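Local structure of esterase (Thermotoga maritima, 3DOH) at residues R264-G269 with L287-I292. The protein is a thermostable esterase with an immunoglobulin-like domain and an alpha/beta-hydrolase domain, thought to hydrolyse carboxylic ester bonds. Sequence-based numbering, arbitrary orientation.
Sequences RIYITG and LFAAAI
Ile267 lays CG2 over one face of the Phe288 ring, 4.0 Å from its centroid, a CH-pi contact; Leu287 CB lies over the opposite face. With CG1 anti to the backbone N (chi1 -175°), the longer branch of Ile267 runs on along the ring, and its CD1 lies 3.7 Å from Phe288 CE1. Ile265 reaches the same ring on the CD1-CE1 side, CG2 to Phe288 CD1 being 3.7 Å, while Ile265 O lies at the ring edge, in plane. Ile251 of helix 242-257 and Ile281 of helix 272-283 also touch Phe288. The other side of the sheet carries Tyr266, its ring with Arg264 O over one face, Ala290 N at the edge and Ala289 CB 3.6 Å from CE1; its hydroxyl is bonded to Gln378 O, and Leu375 of helix 369-376 touches the side chain.

Between these layers the backbones pair in parallel, the strand axes 14° apart. Ile267 is gripped through both its polar backbone atoms: its N donates to Ala290 O (3.0 Å), and its O accepts from Ile292 N (2.9 Å). Thr268 OG1, anti to its backbone N, bonds Ile292 O and also Tyr366 OH. Ala289 N bonds Ile265 O from 39° above the carbonyl plane, not along a lone pair.

In this beta-alpha-beta crossover through helix 272-283 of the alpha/beta-hydrolase sheet, Gly269 begins a probable GxSxG nucleophile elbow. The chemistry suggests that polar bonds hold the register toward that elbow, while Ile267 and Leu287 sandwich the helix-flanked Phe288 ring and would limit its tilt.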
loop_
_atom_site.group_PDB
_atom_site.type_symbol
_atom_site.label_atom_id
_atom_site.label_comp_id
_atom_site.label_asym_id
_atom_site.label_seq_id
_atom_site.Cartn_x
_atom_site.Cartn_y
_atom_site.Cartn_z
ATOM N N ARG A 264 -42.138 -35.718 1.568
ATOM C CA ARG A 264 -40.936 -34.901 1.464
ATOM C C ARG A 264 -41.268 -33.423 1.622
ATOM O O ARG A 264 -40.925 -32.606 0.768
ATOM C CB ARG A 264 -40.238 -35.144 0.124
ATOM C CG ARG A 264 -40.008 -36.611 -0.199
ATOM C CD ARG A 264 -38.649 -36.827 -0.846
ATOM N NE ARG A 264 -38.749 -36.961 -2.296
ATOM C CZ ARG A 264 -37.840 -36.508 -3.153
ATOM N NH1 ARG A 264 -36.757 -35.888 -2.706
ATOM N NH2 ARG A 264 -38.013 -36.675 -4.457
ATOM N N ILE A 265 -41.937 -33.084 2.719
ATOM C CA ILE A 265 -42.107 -31.690 3.102
ATOM C C ILE A 265 -40.990 -31.378 4.103
ATOM O O ILE A 265 -41.015 -31.837 5.256
ATOM C CB ILE A 265 -43.531 -31.383 3.684
ATOM C CG1 ILE A 265 -44.590 -31.588 2.602
ATOM C CG2 ILE A 265 -43.628 -29.925 4.190
ATOM C CD1 ILE A 265 -45.977 -31.738 3.190
ATOM N N TYR A 266 -39.998 -30.644 3.636
ATOM C CA TYR A 266 -38.832 -30.317 4.415
ATOM C C TYR A 266 -39.075 -28.951 5.001
ATOM O O TYR A 266 -39.949 -28.219 4.563
ATOM C CB TYR A 266 -37.652 -30.269 3.496
ATOM C CG TYR A 266 -37.436 -31.543 2.668
ATOM C CD1 TYR A 266 -37.370 -32.789 3.274
ATOM C CD2 TYR A 266 -37.224 -31.492 1.280
ATOM C CE1 TYR A 266 -37.143 -33.940 2.534
ATOM C CE2 TYR A 266 -36.987 -32.650 0.536
ATOM C CZ TYR A 266 -36.953 -33.866 1.177
ATOM O OH TYR A 266 -36.716 -35.056 0.481
ATOM N N ILE A 267 -38.322 -28.594 6.018
ATOM C CA ILE A 267 -38.514 -27.291 6.645
ATOM C C ILE A 267 -37.224 -26.733 7.251
ATOM O O ILE A 267 -36.506 -27.457 7.938
ATOM C CB ILE A 267 -39.626 -27.334 7.727
ATOM C CG1 ILE A 267 -39.893 -25.931 8.291
ATOM C CG2 ILE A 267 -39.292 -28.362 8.819
ATOM C CD1 ILE A 267 -41.297 -25.783 8.857
ATOM N N THR A 268 -36.962 -25.455 6.989
ATOM C CA THR A 268 -35.809 -24.765 7.493
ATOM C C THR A 268 -36.168 -23.299 7.742
ATOM O O THR A 268 -37.086 -22.752 7.114
ATOM C CB THR A 268 -34.573 -24.879 6.506
ATOM O OG1 THR A 268 -33.440 -24.150 7.034
ATOM C CG2 THR A 268 -34.930 -24.343 5.126
ATOM N N GLY A 269 -35.436 -22.680 8.659
ATOM C CA GLY A 269 -35.564 -21.282 8.952
ATOM C C GLY A 269 -34.415 -20.892 9.864
ATOM O O GLY A 269 -33.727 -21.751 10.401
ATOM N N LEU A 287 -45.712 -34.304 10.094
ATOM C CA LEU A 287 -45.785 -33.584 8.840
ATOM C C LEU A 287 -44.461 -33.552 8.015
ATOM O O LEU A 287 -44.468 -33.708 6.795
ATOM C CB LEU A 287 -46.383 -32.183 9.068
ATOM C CG LEU A 287 -46.956 -31.581 7.782
ATOM C CD1 LEU A 287 -48.199 -32.299 7.407
ATOM C CD2 LEU A 287 -47.238 -30.128 7.929
ATOM N N PHE A 288 -43.324 -33.383 8.684
ATOM C CA PHE A 288 -42.081 -33.069 7.974
ATOM C C PHE A 288 -41.115 -34.241 7.822
ATOM O O PHE A 288 -40.973 -35.061 8.714
ATOM C CB PHE A 288 -41.401 -31.878 8.637
ATOM C CG PHE A 288 -42.306 -30.671 8.802
ATOM C CD1 PHE A 288 -42.552 -29.817 7.730
ATOM C CD2 PHE A 288 -42.875 -30.376 10.036
ATOM C CE1 PHE A 288 -43.362 -28.699 7.880
ATOM C CE2 PHE A 288 -43.691 -29.263 10.204
ATOM C CZ PHE A 288 -43.943 -28.429 9.125
ATOM N N ALA A 289 -40.476 -34.314 6.661
ATOM C CA ALA A 289 -39.496 -35.365 6.346
ATOM C C ALA A 289 -38.079 -35.094 6.948
ATOM O O ALA A 289 -37.368 -36.035 7.317
ATOM C CB ALA A 289 -39.398 -35.539 4.841
ATOM N N ALA A 290 -37.717 -33.816 7.028
ATOM C CA ALA A 290 -36.420 -33.401 7.542
ATOM C C ALA A 290 -36.385 -31.888 7.746
ATOM O O ALA A 290 -37.082 -31.142 7.060
ATOM C CB ALA A 290 -35.311 -33.836 6.597
ATOM N N ALA A 291 -35.567 -31.448 8.696
ATOM C CA ALA A 291 -35.544 -30.067 9.122
ATOM C C ALA A 291 -34.106 -29.560 9.142
ATOM O O ALA A 291 -33.193 -30.324 9.469
ATOM C CB ALA A 291 -36.132 -29.981 10.492
ATOM N N ILE A 292 -33.890 -28.295 8.787
ATOM C CA ILE A 292 -32.615 -27.603 9.047
ATOM C C ILE A 292 -32.917 -26.318 9.841
ATOM O O ILE A 292 -33.209 -25.259 9.254
ATOM C CB ILE A 292 -31.826 -27.291 7.740
ATOM C CG1 ILE A 292 -31.615 -28.569 6.930
ATOM C CG2 ILE A 292 -30.522 -26.516 8.017
ATOM C CD1 ILE A 292 -31.174 -28.319 5.453
#